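Proteolytically activated form of PPO4 Tyrosinase (Agaricus bisporus var. bisporus H97, PDB 4OUA) uses a pair of copper ions to hydroxylate monophenols to o-diphenols and oxidise these to reactive o-quinones, the initial step of melanin synthesis. Local coordinates at residues S245-V257 against D275-L289. Residues are numbered along the deposited sequence; the frame is centred on the assembly and turned at random.
Sequences SLEAVHDDIHGFV and DPIFWLHHSNVDRHL. With CU1 (copper (I) ion), chain D.
One copper ion is gripped from both helices: His250 NE2 and His254 NE2 of 246-257 and His282 NE2 of 277-289 each lie 2.0 Å from it, and a water completes the set at 2.3 Å. Histidine suits these places because it offers the metal a nitrogen at the far end of a flat ring; His282, with CG anti to the carbonyl carbon (chi1 -78°), swings NE2 across to the metal. His250 ND1, turned away from the copper, donates weakly to Glu247 O and Asp251 OD1. His281 fills the space between the helices, its edge turned to the face of His254, with planes at 73°. Ile253 CB lies over one face of His281, 3.6 Å from the ring centroid in a CH-pi contact, and Val285 CG2 covers the opposite face. An alanine in place of His281 would probably open a gap between Ile253 and Val285 and take away the ring edge that meets the face of His254. Flat, apolar Phe278 suits the rim of a metal-bound imidazole, its CD1 3.5 Å from His254 CE1. The apolar branches of Leu246 suit the buried interface beside Val285 and His288. Two near-antiparallel helices, one giving two histidines and the other one, form the CuB half of tyrosinase's type 3 dicopper centre.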
loop_
_atom_site.group_PDB
_atom_site.type_symbol
_atom_site.label_atom_id
_atom_site.label_comp_id
_atom_site.label_asym_id
_atom_site.label_seq_id
_atom_site.Cartn_x
_atom_site.Cartn_y
_atom_site.Cartn_z
ATOM N N SER A 245 -2.039 15.922 8.145
ATOM C CA SER A 245 -2.341 14.550 8.534
ATOM C C SER A 245 -1.592 13.538 7.678
ATOM O O SER A 245 -1.099 13.865 6.598
ATOM C CB SER A 245 -3.845 14.286 8.445
ATOM O OG SER A 245 -4.301 14.397 7.108
ATOM N N LEU A 246 -1.510 12.307 8.174
ATOM C CA LEU A 246 -0.893 11.212 7.437
ATOM C C LEU A 246 -1.592 11.010 6.098
ATOM O O LEU A 246 -0.965 10.625 5.113
ATOM C CB LEU A 246 -0.939 9.920 8.257
ATOM C CG LEU A 246 -0.335 8.650 7.645
ATOM C CD1 LEU A 246 1.187 8.679 7.704
ATOM C CD2 LEU A 246 -0.878 7.406 8.333
ATOM N N GLU A 247 -2.894 11.281 6.070
ATOM C CA GLU A 247 -3.700 11.051 4.876
ATOM C C GLU A 247 -3.596 12.204 3.886
ATOM O O GLU A 247 -3.550 11.988 2.674
ATOM C CB GLU A 247 -5.164 10.824 5.256
ATOM C CG GLU A 247 -6.059 10.482 4.078
ATOM C CD GLU A 247 -7.513 10.307 4.476
ATOM O OE1 GLU A 247 -7.889 10.750 5.581
ATOM O OE2 GLU A 247 -8.281 9.723 3.682
ATOM N N ALA A 248 -3.566 13.427 4.407
ATOM C CA ALA A 248 -3.464 14.619 3.572
ATOM C C ALA A 248 -2.203 14.575 2.715
ATOM O O ALA A 248 -2.255 14.794 1.504
ATOM C CB ALA A 248 -3.480 15.870 4.433
ATOM N N VAL A 249 -1.073 14.288 3.356
ATOM C CA VAL A 249 0.199 14.137 2.660
ATOM C C VAL A 249 0.147 12.946 1.712
ATOM O O VAL A 249 0.804 12.929 0.669
ATOM C CB VAL A 249 1.362 13.950 3.655
ATOM C CG1 VAL A 249 2.674 13.756 2.914
ATOM C CG2 VAL A 249 1.444 15.139 4.601
ATOM N N HIS A 250 -0.684 11.929 2.117
ATOM C CA HIS A 250 -0.866 10.707 1.346
ATOM C C HIS A 250 -1.662 10.949 0.065
ATOM O O HIS A 250 -1.480 10.250 -0.933
ATOM C CB HIS A 250 -1.559 9.653 2.216
ATOM C CG HIS A 250 -2.455 8.728 1.453
ATOM N ND1 HIS A 250 -3.808 8.953 1.309
ATOM C CD2 HIS A 250 -2.195 7.572 0.801
ATOM C CE1 HIS A 250 -4.339 7.977 0.595
ATOM N NE2 HIS A 250 -3.381 7.128 0.270
ATOM N N ASP A 251 -2.535 11.943 0.095
ATOM C CA ASP A 251 -3.404 12.244 -1.040
ATOM C C ASP A 251 -2.628 12.794 -2.233
ATOM O O ASP A 251 -2.993 12.546 -3.382
ATOM C CB ASP A 251 -4.491 13.241 -0.634
ATOM C CG ASP A 251 -5.465 12.664 0.373
ATOM O OD1 ASP A 251 -5.617 11.425 0.413
ATOM O OD2 ASP A 251 -6.083 13.453 1.120
ATOM N N ASP A 252 -1.564 13.541 -1.958
ATOM C CA ASP A 252 -0.775 14.177 -3.010
ATOM C C ASP A 252 -0.161 13.163 -3.973
ATOM O O ASP A 252 0.006 13.446 -5.159
ATOM C CB ASP A 252 0.330 15.043 -2.399
ATOM C CG ASP A 252 -0.211 16.292 -1.723
ATOM O OD1 ASP A 252 -1.359 16.253 -1.229
ATOM O OD2 ASP A 252 0.512 17.310 -1.686
ATOM N N ILE A 253 0.176 11.983 -3.465
ATOM C CA ILE A 253 0.808 10.963 -4.296
ATOM C C ILE A 253 -0.191 10.325 -5.253
ATOM O O ILE A 253 0.167 9.938 -6.364
ATOM C CB ILE A 253 1.466 9.863 -3.446
ATOM C CG1 ILE A 253 2.456 10.477 -2.454
ATOM C CG2 ILE A 253 2.163 8.851 -4.343
ATOM C CD1 ILE A 253 3.562 11.270 -3.113
ATOM N N HIS A 254 -1.427 10.214 -4.829
ATOM C CA HIS A 254 -2.482 9.697 -5.697
ATOM C C HIS A 254 -2.764 10.683 -6.823
ATOM O O HIS A 254 -3.046 10.286 -7.952
ATOM C CB HIS A 254 -3.758 9.416 -4.901
ATOM C CG HIS A 254 -3.706 8.150 -4.102
ATOM N ND1 HIS A 254 -3.752 6.902 -4.683
ATOM C CD2 HIS A 254 -3.615 7.942 -2.767
ATOM C CE1 HIS A 254 -3.688 5.978 -3.740
ATOM N NE2 HIS A 254 -3.601 6.581 -2.569
ATOM N N GLY A 255 -2.697 11.974 -6.514
ATOM C CA GLY A 255 -2.915 13.018 -7.497
ATOM C C GLY A 255 -1.806 13.091 -8.527
ATOM O O GLY A 255 -2.069 13.205 -9.722
ATOM N N PHE A 256 -0.563 13.027 -8.061
ATOM C CA PHE A 256 0.595 13.106 -8.945
ATOM C C PHE A 256 0.574 12.008 -10.000
ATOM O O PHE A 256 0.883 12.248 -11.165
ATOM C CB PHE A 256 1.896 13.015 -8.141
ATOM C CG PHE A 256 2.137 14.186 -7.232
ATOM C CD1 PHE A 256 1.433 15.368 -7.396
ATOM C CD2 PHE A 256 3.073 14.107 -6.214
ATOM C CE1 PHE A 256 1.656 16.444 -6.560
ATOM C CE2 PHE A 256 3.301 15.179 -5.377
ATOM C CZ PHE A 256 2.591 16.348 -5.549
ATOM N N VAL A 257 0.202 10.804 -9.584
ATOM C CA VAL A 257 0.266 9.635 -10.453
ATOM C C VAL A 257 -0.965 9.490 -11.342
ATOM O O VAL A 257 -0.850 9.174 -12.527
ATOM C CB VAL A 257 0.434 8.343 -9.630
ATOM C CG1 VAL A 257 0.370 7.126 -10.537
ATOM C CG2 VAL A 257 1.741 8.373 -8.856
ATOM N N ASP A 275 -4.083 -0.053 -9.518
ATOM C CA ASP A 275 -2.753 0.302 -9.998
ATOM C C ASP A 275 -1.696 -0.296 -9.071
ATOM O O ASP A 275 -1.674 0.004 -7.880
ATOM C CB ASP A 275 -2.595 1.823 -10.089
ATOM C CG ASP A 275 -1.372 2.243 -10.888
ATOM O OD1 ASP A 275 -0.315 1.587 -10.772
ATOM O OD2 ASP A 275 -1.468 3.237 -11.639
ATOM N N PRO A 276 -0.819 -1.148 -9.624
ATOM C CA PRO A 276 0.220 -1.863 -8.871
ATOM C C PRO A 276 1.086 -0.958 -7.990
ATOM O O PRO A 276 1.605 -1.413 -6.971
ATOM C CB PRO A 276 1.064 -2.506 -9.974
ATOM C CG PRO A 276 0.113 -2.691 -11.104
ATOM C CD PRO A 276 -0.806 -1.505 -11.054
ATOM N N ILE A 277 1.236 0.305 -8.374
ATOM C CA ILE A 277 2.075 1.225 -7.613
ATOM C C ILE A 277 1.379 1.660 -6.326
ATOM O O ILE A 277 1.993 2.273 -5.452
ATOM C CB ILE A 277 2.447 2.472 -8.441
ATOM C CG1 ILE A 277 3.702 3.136 -7.871
ATOM C CG2 ILE A 277 1.283 3.449 -8.490
ATOM C CD1 ILE A 277 4.147 4.356 -8.641
ATOM N N PHE A 278 0.094 1.338 -6.223
ATOM C CA PHE A 278 -0.707 1.675 -5.050
ATOM C C PHE A 278 -0.138 1.048 -3.783
ATOM O O PHE A 278 -0.202 1.637 -2.703
ATOM C CB PHE A 278 -2.157 1.226 -5.260
ATOM C CG PHE A 278 -3.019 1.330 -4.033
ATOM C CD1 PHE A 278 -3.739 2.485 -3.773
ATOM C CD2 PHE A 278 -3.127 0.267 -3.150
ATOM C CE1 PHE A 278 -4.538 2.581 -2.649
ATOM C CE2 PHE A 278 -3.923 0.357 -2.026
ATOM C CZ PHE A 278 -4.630 1.515 -1.775
ATOM N N TRP A 279 0.426 -0.146 -3.925
ATOM C CA TRP A 279 0.910 -0.911 -2.781
ATOM C C TRP A 279 2.284 -0.447 -2.305
ATOM O O TRP A 279 2.582 -0.495 -1.109
ATOM C CB TRP A 279 0.945 -2.398 -3.132
ATOM C CG TRP A 279 -0.374 -2.903 -3.622
ATOM C CD1 TRP A 279 -0.731 -3.142 -4.917
ATOM C CD2 TRP A 279 -1.523 -3.212 -2.825
ATOM N NE1 TRP A 279 -2.028 -3.593 -4.975
ATOM C CE2 TRP A 279 -2.538 -3.643 -3.704
ATOM C CE3 TRP A 279 -1.793 -3.172 -1.453
ATOM C CZ2 TRP A 279 -3.799 -4.032 -3.255
ATOM C CZ3 TRP A 279 -3.046 -3.558 -1.010
ATOM C CH2 TRP A 279 -4.033 -3.982 -1.908
ATOM N N LEU A 280 3.094 0.018 -3.256
ATOM C CA LEU A 280 4.401 0.564 -2.912
ATOM C C LEU A 280 4.234 1.877 -2.157
ATOM O O LEU A 280 5.030 2.214 -1.278
ATOM C CB LEU A 280 5.256 0.771 -4.164
ATOM C CG LEU A 280 5.834 -0.495 -4.796
ATOM C CD1 LEU A 280 4.741 -1.308 -5.462
ATOM C CD2 LEU A 280 6.930 -0.153 -5.791
ATOM N N HIS A 281 3.122 2.597 -2.525
ATOM C CA HIS A 281 2.769 3.849 -1.870
ATOM C C HIS A 281 2.383 3.615 -0.416
ATOM O O HIS A 281 2.999 4.162 0.498
ATOM C CB HIS A 281 1.617 4.535 -2.608
ATOM C CG HIS A 281 1.200 5.837 -1.998
ATOM N ND1 HIS A 281 -0.088 6.327 -2.086
ATOM C CD2 HIS A 281 1.901 6.755 -1.292
ATOM C CE1 HIS A 281 -0.156 7.491 -1.470
ATOM N NE2 HIS A 281 1.035 7.770 -0.971
ATOM N N HIS A 282 1.358 2.796 -0.213
ATOM C CA HIS A 282 0.794 2.588 1.113
ATOM C C HIS A 282 1.673 1.707 1.996
ATOM O O HIS A 282 1.436 1.596 3.200
ATOM C CB HIS A 282 -0.609 1.997 0.996
ATOM C CG HIS A 282 -1.653 3.010 0.647
ATOM N ND1 HIS A 282 -2.445 3.620 1.597
ATOM C CD2 HIS A 282 -2.023 3.538 -0.544
ATOM C CE1 HIS A 282 -3.265 4.469 1.005
ATOM N NE2 HIS A 282 -3.026 4.443 -0.294
ATOM N N SER A 283 2.729 1.070 1.394
ATOM C CA SER A 283 3.748 0.407 2.195
ATOM C C SER A 283 4.608 1.471 2.860
ATOM O O SER A 283 5.069 1.303 3.989
ATOM C CB SER A 283 4.612 -0.521 1.341
ATOM O OG SER A 283 5.711 -1.014 2.090
ATOM N N ASN A 284 4.812 2.572 2.141
ATOM C CA ASN A 284 5.575 3.701 2.650
ATOM C C ASN A 284 4.726 4.562 3.575
ATOM O O ASN A 284 5.232 5.149 4.531
ATOM C CB ASN A 284 6.120 4.540 1.492
ATOM C CG ASN A 284 6.994 5.683 1.962
ATOM O OD1 ASN A 284 8.101 5.468 2.458
ATOM N ND2 ASN A 284 6.507 6.908 1.797
ATOM N N VAL A 285 3.432 4.638 3.278
ATOM C CA VAL A 285 2.490 5.323 4.151
ATOM C C VAL A 285 2.468 4.635 5.508
ATOM O O VAL A 285 2.332 5.282 6.546
ATOM C CB VAL A 285 1.070 5.346 3.560
ATOM C CG1 VAL A 285 0.062 5.809 4.604
ATOM C CG2 VAL A 285 1.025 6.233 2.325
ATOM N N ASP A 286 2.612 3.314 5.487
ATOM C CA ASP A 286 2.643 2.532 6.712
ATOM C C ASP A 286 3.962 2.743 7.445
ATOM O O ASP A 286 4.013 2.691 8.674
ATOM C CB ASP A 286 2.435 1.049 6.410
ATOM C CG ASP A 286 2.259 0.220 7.663
ATOM O OD1 ASP A 286 1.112 0.106 8.142
ATOM O OD2 ASP A 286 3.266 -0.319 8.168
ATOM N N ARG A 287 5.027 2.984 6.684
ATOM C CA ARG A 287 6.337 3.239 7.269
ATOM C C ARG A 287 6.332 4.565 8.017
ATOM O O ARG A 287 6.995 4.717 9.042
ATOM C CB ARG A 287 7.426 3.245 6.195
ATOM C CG ARG A 287 8.837 3.326 6.755
ATOM C CD ARG A 287 9.879 3.259 5.654
ATOM N NE ARG A 287 9.958 4.510 4.907
ATOM C CZ ARG A 287 10.907 5.422 5.082
ATOM N NH1 ARG A 287 11.866 5.221 5.975
ATOM N NH2 ARG A 287 10.901 6.533 4.361
ATOM N N HIS A 288 5.580 5.525 7.486
ATOM C CA HIS A 288 5.414 6.818 8.135
ATOM C C HIS A 288 4.758 6.633 9.496
ATOM O O HIS A 288 5.157 7.252 10.483
ATOM C CB HIS A 288 4.578 7.758 7.262
ATOM C CG HIS A 288 5.293 8.242 6.039
ATOM N ND1 HIS A 288 4.653 8.918 5.023
ATOM C CD2 HIS A 288 6.594 8.155 5.672
ATOM C CE1 HIS A 288 5.529 9.227 4.081
ATOM N NE2 HIS A 288 6.713 8.774 4.451
ATOM N N LEU A 289 3.750 5.768 9.538
ATOM C CA LEU A 289 3.056 5.460 10.779
ATOM C C LEU A 289 4.014 4.850 11.797
ATOM O O LEU A 289 3.963 5.179 12.980
ATOM C CB LEU A 289 1.886 4.513 10.514
ATOM C CG LEU A 289 0.998 4.180 11.711
ATOM C CD1 LEU A 289 0.423 5.449 12.312
ATOM C CD2 LEU A 289 -0.110 3.231 11.294
HETATM CU CU CU1 D . -4.315 5.817 -0.873
HETATM O O HOH W 1 -6.529 5.556 -0.446
#